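Side-chain contacts in ribonuclease T2 (Homo sapiens, PDB 3T0O), which cleaves single-stranded RNA, preferentially between purine and uridine residues, and so takes part in the innate immune response to microbial RNA: residues 35-40 with 116-121; 139-144 with 156-161; 175-180 with 184-189. All coordinates share one frame; numbering follows the deposited sequence. Where two conformers were deposited one is given.

Contact 1 of 3, residues 35-40 with 116-121; sequences PDYWTI and ELYREL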
loop_
_atom_site.group_PDB
_atom_site.type_symbol
_atom_site.label_atom_id
_atom_site.label_comp_id
_atom_site.label_asym_id
_atom_site.label_seq_id
_atom_site.Cartn_x
_atom_site.Cartn_y
_atom_site.Cartn_z
ATOM N N PRO A 35 6.978 -0.152 -11.653
ATOM C CA PRO A 35 5.845 0.724 -12.078
ATOM C C PRO A 35 6.032 2.173 -11.633
ATOM O O PRO A 35 6.453 2.431 -10.503
ATOM C CB PRO A 35 4.656 0.127 -11.285
ATOM C CG PRO A 35 5.023 -1.312 -11.118
ATOM C CD PRO A 35 6.513 -1.311 -10.873
ATOM N N ASP A 36 5.614 3.102 -12.494
ATOM C CA ASP A 36 5.740 4.491 -12.178
ATOM C C ASP A 36 4.477 5.045 -11.503
ATOM O O ASP A 36 4.099 6.255 -11.654
ATOM C CB ASP A 36 6.067 5.275 -13.458
ATOM C CG ASP A 36 4.946 5.245 -14.456
ATOM O OD1 ASP A 36 5.037 5.954 -15.502
ATOM O OD2 ASP A 36 3.967 4.501 -14.258
ATOM N N TYR A 37 3.906 4.236 -10.612
ATOM C CA TYR A 37 2.736 4.690 -9.848
ATOM C C TYR A 37 2.694 3.942 -8.537
ATOM O O TYR A 37 3.320 2.891 -8.416
ATOM C CB TYR A 37 1.437 4.409 -10.630
ATOM C CG TYR A 37 1.292 3.039 -11.214
ATOM C CD1 TYR A 37 0.662 2.013 -10.494
ATOM C CD2 TYR A 37 1.691 2.798 -12.504
ATOM C CE1 TYR A 37 0.449 0.769 -11.049
ATOM C CE2 TYR A 37 1.525 1.513 -13.027
ATOM C CZ TYR A 37 0.947 0.534 -12.255
ATOM O OH TYR A 37 0.709 -0.708 -12.900
ATOM N N TRP A 38 2.077 4.535 -7.543
ATOM C CA TRP A 38 1.875 3.891 -6.269
ATOM C C TRP A 38 0.999 2.712 -6.414
ATOM O O TRP A 38 -0.002 2.748 -7.143
ATOM C CB TRP A 38 1.165 4.871 -5.303
ATOM C CG TRP A 38 2.101 6.020 -4.946
ATOM C CD1 TRP A 38 2.363 7.164 -5.724
ATOM C CD2 TRP A 38 2.897 6.132 -3.771
ATOM N NE1 TRP A 38 3.325 7.928 -5.080
ATOM C CE2 TRP A 38 3.646 7.346 -3.879
ATOM C CE3 TRP A 38 3.049 5.335 -2.623
ATOM C CZ2 TRP A 38 4.554 7.755 -2.910
ATOM C CZ3 TRP A 38 3.935 5.754 -1.626
ATOM C CH2 TRP A 38 4.667 6.979 -1.771
ATOM N N THR A 39 1.408 1.618 -5.754
ATOM C CA THR A 39 0.615 0.376 -5.837
ATOM C C THR A 39 0.230 -0.100 -4.443
ATOM O O THR A 39 0.659 0.441 -3.410
ATOM C CB THR A 39 1.458 -0.788 -6.499
ATOM O OG1 THR A 39 2.670 -0.941 -5.734
ATOM C CG2 THR A 39 1.825 -0.366 -7.899
ATOM N N ILE A 40 -0.656 -1.129 -4.409
ATOM C CA ILE A 40 -1.150 -1.648 -3.160
ATOM C C ILE A 40 -0.134 -2.509 -2.462
ATOM O O ILE A 40 0.405 -3.453 -3.060
ATOM C CB ILE A 40 -2.386 -2.511 -3.408
ATOM C CG1 ILE A 40 -3.454 -1.665 -4.107
ATOM C CG2 ILE A 40 -2.856 -3.056 -2.050
ATOM C CD1 ILE A 40 -4.639 -2.541 -4.618
ATOM N N GLU A 116 -10.968 -2.031 -4.949
ATOM C CA GLU A 116 -11.928 -0.925 -5.099
ATOM C C GLU A 116 -11.477 0.263 -4.350
ATOM O O GLU A 116 -11.519 1.372 -4.874
ATOM C CB GLU A 116 -13.270 -1.384 -4.573
ATOM C CG GLU A 116 -14.390 -0.460 -4.790
ATOM C CD GLU A 116 -15.695 -1.159 -4.417
ATOM O OE1 GLU A 116 -15.770 -1.778 -3.328
ATOM O OE2 GLU A 116 -16.648 -1.121 -5.228
ATOM N N LEU A 117 -11.023 0.059 -3.125
ATOM C CA LEU A 117 -10.563 1.184 -2.297
ATOM C C LEU A 117 -9.373 1.857 -2.939
ATOM O O LEU A 117 -9.255 3.089 -2.930
ATOM C CB LEU A 117 -10.123 0.618 -0.920
ATOM C CG LEU A 117 -11.361 0.258 -0.126
ATOM C CD1 LEU A 117 -10.862 -0.481 1.098
ATOM C CD2 LEU A 117 -12.052 1.576 0.341
ATOM N N TYR A 118 -8.469 1.055 -3.525
ATOM C CA TYR A 118 -7.317 1.673 -4.193
ATOM C C TYR A 118 -7.807 2.601 -5.343
ATOM O O TYR A 118 -7.279 3.696 -5.482
ATOM C CB TYR A 118 -6.550 0.506 -4.840
ATOM C CG TYR A 118 -5.375 0.938 -5.720
ATOM C CD1 TYR A 118 -4.224 1.432 -5.147
ATOM C CD2 TYR A 118 -5.471 0.822 -7.085
ATOM C CE1 TYR A 118 -3.138 1.785 -5.999
ATOM C CE2 TYR A 118 -4.416 1.163 -7.947
ATOM C CZ TYR A 118 -3.258 1.626 -7.365
ATOM O OH TYR A 118 -2.241 1.959 -8.260
ATOM N N ARG A 119 -8.793 2.166 -6.109
ATOM C CA ARG A 119 -9.347 2.955 -7.220
ATOM C C ARG A 119 -10.030 4.224 -6.737
ATOM O O ARG A 119 -9.969 5.275 -7.398
ATOM C CB ARG A 119 -10.368 2.091 -8.020
ATOM C CG ARG A 119 -9.710 0.862 -8.683
ATOM C CD ARG A 119 -10.622 0.090 -9.674
ATOM N NE ARG A 119 -11.921 -0.286 -9.118
ATOM C CZ ARG A 119 -12.282 -1.503 -8.711
ATOM N NH1 ARG A 119 -11.452 -2.533 -8.737
ATOM N NH2 ARG A 119 -13.514 -1.683 -8.256
ATOM N N GLU A 120 -10.784 4.085 -5.634
ATOM C CA GLU A 120 -11.573 5.183 -5.114
ATOM C C GLU A 120 -10.632 6.188 -4.470
ATOM O O GLU A 120 -10.823 7.421 -4.591
ATOM C CB GLU A 120 -12.597 4.668 -4.100
ATOM C CG GLU A 120 -13.690 3.872 -4.790
ATOM C CD GLU A 120 -14.679 3.286 -3.828
ATOM O OE1 GLU A 120 -14.532 3.416 -2.593
ATOM O OE2 GLU A 120 -15.633 2.710 -4.353
ATOM N N LEU A 121 -9.597 5.712 -3.790
ATOM C CA LEU A 121 -8.720 6.680 -3.209
ATOM C C LEU A 121 -7.893 7.423 -4.261
ATOM O O LEU A 121 -7.629 8.651 -4.188
ATOM C CB LEU A 121 -7.755 5.972 -2.266
ATOM C CG LEU A 121 -8.560 5.460 -1.072
ATOM C CD1 LEU A 121 -7.616 4.501 -0.299
ATOM C CD2 LEU A 121 -9.051 6.600 -0.122
#
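The hydroxyl of Y118 donates a short hydrogen bond to the backbone carbonyl of W38, with OH 2.6 Å from O. The bond lies in the carbonyl plane, with a C=O...donor angle of 159°. On the tyrosine side, the acceptor sits at the ring edge and in the ring plane. Y118 carries CG anti to the backbone N (chi1 174°), which sends the ring from helix 107-121 across to the start of strand 39-45. I40 packs along the base of this ring. Its CG1 comes within 3.4 Å of Y118 CD1, and its CD1 within 3.6 Å of Y118 CB. Y37 crosses the Y118 side chain at about a right angle, with Y37 CD1 3.7 Å from Y118 OH. The Y37 hydroxyl bonds to the carbonyl of A71, and the indole NE1 of W38 to the hydroxyl of Y224. M15 and Q17 of strand 12-18 also touch Y118, so the ring sits between helix and sheet. I40 directly precedes H41, a predicted active-site residue. The contact thus ties the helix to the strand that carries H41. One polar group at the end of an otherwise apolar ring satisfies a buried carbonyl, while the carbons of the same ring pack on I40.

Contact 2 of 3, residues 139-144 with 156-161; sequences YQVADF and PKIQCL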
loop_
_atom_site.group_PDB
_atom_site.type_symbol
_atom_site.label_atom_id
_atom_site.label_comp_id
_atom_site.label_asym_id
_atom_site.label_seq_id
_atom_site.Cartn_x
_atom_site.Cartn_y
_atom_site.Cartn_z
ATOM N N TYR A 139 11.312 17.112 -2.126
ATOM C CA TYR A 139 10.132 17.708 -1.577
ATOM C C TYR A 139 10.356 17.866 -0.105
ATOM O O TYR A 139 11.389 17.417 0.444
ATOM C CB TYR A 139 8.935 16.767 -1.755
ATOM C CG TYR A 139 8.500 16.734 -3.203
ATOM C CD1 TYR A 139 7.625 17.685 -3.688
ATOM C CD2 TYR A 139 9.025 15.795 -4.085
ATOM C CE1 TYR A 139 7.254 17.726 -4.986
ATOM C CE2 TYR A 139 8.624 15.811 -5.424
ATOM C CZ TYR A 139 7.736 16.750 -5.836
ATOM O OH TYR A 139 7.404 16.792 -7.149
ATOM N N GLN A 140 9.402 18.504 0.561
ATOM C CA GLN A 140 9.355 18.357 2.019
ATOM C C GLN A 140 8.320 17.330 2.398
ATOM O O GLN A 140 7.347 17.138 1.706
ATOM C CB GLN A 140 8.952 19.663 2.664
ATOM C CG GLN A 140 9.926 20.799 2.363
ATOM C CD GLN A 140 11.211 20.581 3.105
ATOM O OE1 GLN A 140 11.221 20.419 4.342
ATOM N NE2 GLN A 140 12.302 20.604 2.373
ATOM N N VAL A 141 8.550 16.589 3.482
ATOM C CA VAL A 141 7.542 15.663 3.928
ATOM C C VAL A 141 6.210 16.370 4.124
ATOM O O VAL A 141 5.206 15.746 3.793
ATOM C CB VAL A 141 7.966 14.928 5.189
ATOM C CG1 VAL A 141 6.783 14.123 5.758
ATOM C CG2 VAL A 141 9.177 14.024 4.795
ATOM N N ALA A 142 6.218 17.629 4.581
ATOM C CA ALA A 142 4.935 18.360 4.769
ATOM C C ALA A 142 4.203 18.557 3.466
ATOM O O ALA A 142 2.972 18.671 3.462
ATOM C CB ALA A 142 5.210 19.723 5.422
ATOM N N ASP A 143 4.925 18.534 2.352
ATOM C CA ASP A 143 4.198 18.671 1.067
ATOM C C ASP A 143 3.228 17.524 0.897
ATOM O O ASP A 143 2.043 17.733 0.511
ATOM C CB ASP A 143 5.173 18.671 -0.114
ATOM C CG ASP A 143 6.083 19.866 -0.106
ATOM O OD1 ASP A 143 5.709 20.965 0.442
ATOM O OD2 ASP A 143 7.194 19.731 -0.672
ATOM N N PHE A 144 3.685 16.315 1.196
ATOM C CA PHE A 144 2.852 15.165 1.092
ATOM C C PHE A 144 1.819 15.170 2.210
ATOM O O PHE A 144 0.671 14.985 1.981
ATOM C CB PHE A 144 3.682 13.919 1.246
ATOM C CG PHE A 144 4.480 13.615 0.061
ATOM C CD1 PHE A 144 4.010 12.713 -0.894
ATOM C CD2 PHE A 144 5.785 14.160 -0.072
ATOM C CE1 PHE A 144 4.797 12.438 -1.969
ATOM C CE2 PHE A 144 6.579 13.854 -1.156
ATOM C CZ PHE A 144 6.055 12.986 -2.124
ATOM N N PRO A 156 -2.539 11.085 6.867
ATOM C CA PRO A 156 -1.944 9.817 6.429
ATOM C C PRO A 156 -0.722 9.564 7.293
ATOM O O PRO A 156 -0.188 10.507 7.916
ATOM C CB PRO A 156 -1.518 10.115 5.010
ATOM C CG PRO A 156 -1.124 11.547 5.068
ATOM C CD PRO A 156 -2.119 12.210 6.024
ATOM N N LYS A 157 -0.238 8.313 7.272
ATOM C CA LYS A 157 1.075 8.049 7.778
ATOM C C LYS A 157 1.955 7.929 6.547
ATOM O O LYS A 157 1.600 7.326 5.525
ATOM C CB LYS A 157 1.090 6.706 8.521
ATOM C CG LYS A 157 0.169 6.662 9.691
ATOM C CD LYS A 157 0.457 5.385 10.538
ATOM N N ILE A 158 3.118 8.522 6.631
ATOM C CA ILE A 158 4.009 8.544 5.498
ATOM C C ILE A 158 5.356 7.979 5.937
ATOM O O ILE A 158 5.938 8.442 6.936
ATOM C CB ILE A 158 4.202 9.932 5.013
ATOM C CG1 ILE A 158 2.883 10.645 4.652
ATOM C CG2 ILE A 158 5.165 9.958 3.764
ATOM C CD1 ILE A 158 3.064 12.090 4.577
ATOM N N GLN A 159 5.822 6.934 5.222
ATOM C CA GLN A 159 6.958 6.200 5.694
ATOM C C GLN A 159 8.052 6.232 4.613
ATOM O O GLN A 159 7.753 6.317 3.433
ATOM C CB GLN A 159 6.660 4.724 5.953
ATOM C CG GLN A 159 5.692 4.660 7.122
ATOM C CD GLN A 159 4.918 3.471 7.107
ATOM O OE1 GLN A 159 4.274 3.156 6.107
ATOM N NE2 GLN A 159 4.866 2.804 8.264
ATOM N N CYS A 160 9.282 6.192 5.099
ATOM C CA CYS A 160 10.473 6.473 4.278
ATOM C C CYS A 160 11.522 5.413 4.538
ATOM O O CYS A 160 11.602 4.841 5.633
ATOM C CB CYS A 160 11.110 7.812 4.656
ATOM S SG CYS A 160 10.287 9.238 3.955
ATOM N N LEU A 161 12.395 5.252 3.546
ATOM C CA LEU A 161 13.697 4.575 3.818
ATOM C C LEU A 161 14.682 5.602 4.223
ATOM O O LEU A 161 14.733 6.653 3.682
ATOM C CB LEU A 161 14.181 3.804 2.580
ATOM C CG LEU A 161 13.188 2.661 2.335
ATOM C CD1 LEU A 161 13.871 1.936 1.159
ATOM C CD2 LEU A 161 12.999 1.661 3.494
#
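Helix 141-152 packs its first turn against strand 157-161, which lies between strands 171-180 and 215-216 in the antiparallel sheet. The helix and the strand follow each other in the chain. I158 makes the contact, pointing from the strand toward the helix. Its CD1 lies 3.9 Å from F144 CB and 4.1 Å from the F144 backbone C. The same methyl is 4.4 Å from V141 CG1 and 4.3 Å from V141 O. One methyl therefore meets residues 141 and 144, one turn apart on the same side of the helix. CG1 of I158 lies anti to the carbonyl carbon (chi1 -56°), and chi2 near 163° extends CD1 toward the helix. F144 touches I158 through its CB, while its ring leads away and meets Y224 edge-to-face. I172 of strand 171-180 touches both F144 and I158, which widens the apolar layer.

The D143 carboxylate accepts a bond from Q140 N, with OD2 2.8 Å from N and an N-H...acceptor angle of 164°. The donor approaches from above the carboxylate plane. The backbone N of D143 in turn bonds to Q140 O. Two residues along the strand from I158, C160 forms a disulfide with C217, and I158 and C217 are also linked by backbone hydrogen bonding. The whole is apolar packing without a hydrogen bond across, typical of the helix-on-antiparallel-sheet (alpha+beta) fold of the RNase T2 family.

Contact 3 of 3, residues 175-180 with 184-189; sequences IELCLT and QQLQNC. With NAG (2-acetamido-2-deoxy-beta-D-glucopyranose), chain C.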
loop_
_atom_site.group_PDB
_atom_site.type_symbol
_atom_site.label_atom_id
_atom_site.label_comp_id
_atom_site.label_asym_id
_atom_site.label_seq_id
_atom_site.Cartn_x
_atom_site.Cartn_y
_atom_site.Cartn_z
ATOM N N ILE A 175 2.608 5.104 1.904
ATOM C CA ILE A 175 1.607 6.036 2.421
ATOM C C ILE A 175 0.467 5.209 2.927
ATOM O O ILE A 175 -0.010 4.299 2.224
ATOM C CB ILE A 175 1.190 6.951 1.334
ATOM C CG1 ILE A 175 2.368 7.907 0.956
ATOM C CG2 ILE A 175 -0.137 7.691 1.725
ATOM C CD1 ILE A 175 2.044 8.811 -0.287
ATOM N N GLU A 176 0.096 5.452 4.152
ATOM C CA GLU A 176 -0.964 4.655 4.853
ATOM C C GLU A 176 -2.120 5.565 5.133
ATOM O O GLU A 176 -1.950 6.686 5.596
ATOM C CB GLU A 176 -0.475 4.043 6.148
ATOM C CG GLU A 176 0.762 3.162 5.828
ATOM C CD GLU A 176 1.221 2.423 7.008
ATOM O OE1 GLU A 176 0.833 2.781 8.103
ATOM O OE2 GLU A 176 2.028 1.498 6.830
ATOM N N LEU A 177 -3.335 5.071 4.865
ATOM C CA LEU A 177 -4.578 5.831 5.161
ATOM C C LEU A 177 -5.443 4.862 5.966
ATOM O O LEU A 177 -5.684 3.720 5.557
ATOM C CB LEU A 177 -5.331 6.222 3.890
ATOM C CG LEU A 177 -4.578 7.292 3.047
ATOM C CD1 LEU A 177 -5.036 7.259 1.584
ATOM C CD2 LEU A 177 -4.837 8.647 3.728
ATOM N N CYS A 178 -5.925 5.334 7.109
ATOM C CA CYS A 178 -6.758 4.459 7.937
ATOM C C CYS A 178 -8.209 4.521 7.472
ATOM O O CYS A 178 -8.697 5.529 6.973
ATOM C CB CYS A 178 -6.648 4.838 9.393
ATOM S SG CYS A 178 -4.993 4.286 9.977
ATOM N N LEU A 179 -8.896 3.398 7.673
ATOM C CA LEU A 179 -10.267 3.211 7.153
ATOM C C LEU A 179 -11.112 2.548 8.204
ATOM O O LEU A 179 -10.630 1.739 9.010
ATOM C CB LEU A 179 -10.271 2.314 5.883
ATOM C CG LEU A 179 -9.439 2.816 4.725
ATOM C CD1 LEU A 179 -9.426 1.717 3.654
ATOM C CD2 LEU A 179 -10.011 4.079 4.149
ATOM N N THR A 180 -12.386 2.891 8.229
ATOM C CA THR A 180 -13.250 2.330 9.287
ATOM C C THR A 180 -13.452 0.846 9.082
ATOM O O THR A 180 -13.408 0.338 7.984
ATOM C CB THR A 180 -14.608 3.007 9.353
ATOM O OG1 THR A 180 -15.309 2.778 8.100
ATOM C CG2 THR A 180 -14.407 4.524 9.654
ATOM N N GLN A 184 -15.145 0.829 5.614
ATOM C CA GLN A 184 -13.833 1.286 5.106
ATOM C C GLN A 184 -13.904 2.700 4.634
ATOM O O GLN A 184 -13.437 3.005 3.507
ATOM C CB GLN A 184 -13.327 0.370 3.968
ATOM C CG GLN A 184 -13.247 -1.076 4.397
ATOM C CD GLN A 184 -14.608 -1.755 4.354
ATOM O OE1 GLN A 184 -15.305 -1.700 3.344
ATOM N NE2 GLN A 184 -14.971 -2.436 5.438
ATOM N N GLN A 185 -14.485 3.571 5.442
ATOM C CA GLN A 185 -14.458 5.001 5.165
ATOM C C GLN A 185 -13.183 5.612 5.757
ATOM O O GLN A 185 -12.669 5.118 6.757
ATOM C CB GLN A 185 -15.741 5.645 5.711
ATOM C CG GLN A 185 -16.999 5.066 5.028
ATOM C CD GLN A 185 -16.971 5.231 3.505
ATOM O OE1 GLN A 185 -16.849 4.249 2.751
ATOM N NE2 GLN A 185 -17.069 6.476 3.045
ATOM N N LEU A 186 -12.679 6.691 5.140
ATOM C CA LEU A 186 -11.459 7.334 5.678
ATOM C C LEU A 186 -11.640 7.778 7.120
ATOM O O LEU A 186 -12.668 8.410 7.463
ATOM C CB LEU A 186 -11.080 8.550 4.853
ATOM C CG LEU A 186 -10.498 8.031 3.544
ATOM C CD1 LEU A 186 -10.670 9.164 2.528
ATOM C CD2 LEU A 186 -9.006 7.750 3.679
ATOM N N GLN A 187 -10.610 7.492 7.921
ATOM C CA GLN A 187 -10.597 7.963 9.324
ATOM C C GLN A 187 -9.155 8.300 9.673
ATOM O O GLN A 187 -8.226 7.908 8.996
ATOM C CB GLN A 187 -11.150 6.878 10.290
ATOM C CG GLN A 187 -10.388 5.597 10.281
ATOM C CD GLN A 187 -10.669 4.731 11.524
ATOM O OE1 GLN A 187 -11.538 3.897 11.502
ATOM N NE2 GLN A 187 -9.929 4.961 12.601
ATOM N N ASN A 188 -8.990 9.049 10.763
ATOM C CA ASN A 188 -7.663 9.157 11.265
ATOM C C ASN A 188 -7.190 7.866 11.893
ATOM O O ASN A 188 -7.977 7.092 12.364
ATOM C CB ASN A 188 -7.588 10.299 12.256
ATOM C CG ASN A 188 -7.641 11.658 11.548
ATOM O OD1 ASN A 188 -6.870 11.918 10.587
ATOM N ND2 ASN A 188 -8.526 12.523 11.995
ATOM N N CYS A 189 -5.889 7.717 11.947
ATOM C CA CYS A 189 -5.266 6.529 12.530
ATOM C C CYS A 189 -5.140 6.609 14.034
ATOM O O CYS A 189 -4.868 5.593 14.693
ATOM C CB CYS A 189 -3.881 6.407 11.909
ATOM S SG CYS A 189 -3.876 5.994 10.099
HETATM C C1 NAG C . -8.634 13.847 11.424
HETATM C C2 NAG C . -9.974 14.513 11.114
HETATM C C3 NAG C . -9.796 15.982 10.647
HETATM C C4 NAG C . -8.781 16.752 11.491
HETATM C C5 NAG C . -7.500 15.928 11.527
HETATM C C6 NAG C . -6.288 16.592 12.165
HETATM C C7 NAG C . -11.677 12.885 10.477
HETATM C C8 NAG C . -12.438 12.161 9.409
HETATM N N2 NAG C . -10.730 13.756 10.128
HETATM O O3 NAG C . -11.035 16.656 10.631
HETATM O O4 NAG C . -8.565 18.066 11.006
HETATM O O5 NAG C . -7.826 14.719 12.200
HETATM O O6 NAG C . -6.566 16.845 13.518
HETATM O O7 NAG C . -11.951 12.688 11.673
HETATM O O HOH W 1 -5.643 8.088 7.638
#
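A disulfide closes this beta hairpin across its two arms, just beside the asparagine that carries a glycan. SG of C178, in strand 171-180, is 2.0 Å from SG of C189, beyond the short strand 186-187, and the S-S torsion is 101°. The antiparallel pairing between the arms is short. L179 and L186 form a non-hydrogen-bonded pair. Q187 N donates to C178 O at 2.9 Å, but from above the carbonyl plane. T180 N donates to Q185 O at 2.7 Å, this time in the carbonyl plane. A water accepts from C178 N and donates to Q187 O, linking the backbones of this loosely bonded pair.

T180 uses its side chain at the turn. Its OG1 lies between the backbone N and the carbonyl carbon and accepts from Q185 N at 2.9 Å, with an N-H...acceptor angle of 161°. The turn is thus gripped by both the backbone and the hydroxyl of one residue. On the L179 face, L179 CD2 meets L186 CD2 at 3.8 Å, the two side chains crossing at a slant. L117 and L121 of helix 107-121 cover these leucines. On the C178 face, Q187 lays its CG against the C178 backbone. Its amide NE2 then donates to N188 O, nearly straight at 173° and with the acceptor in the amide plane. N188 OD1 bonds to I155 N, which holds the glycosylated amide, and ND2 of N188 is joined covalently to C1 of the NAG at 1.4 Å.

All three contacts reach the same antiparallel sheet. Contact 1 and contact 3 have centres about 15 Å apart and touch. W38 CH2 packs on I175 CD1 at 3.5 Å. L117 CD1 packs on L179 CD1 at 3.7 Å, so helix 107-121 serves both contacts. Contacts 2 and 3 lie on neighbouring strands, 157-161 and 171-180, where E176 N probably bonds to K157 O at 2.8 Å. Contacts 1 and 2 do not touch, and their centres are about 17 Å apart. Contact 1 lies nearest the active site, with the I40 side chain about 5 Å from that of H41 and about 7 Å from that of E90. Contact 2 lies away from the annotated sites, and contact 3 carries the glycan.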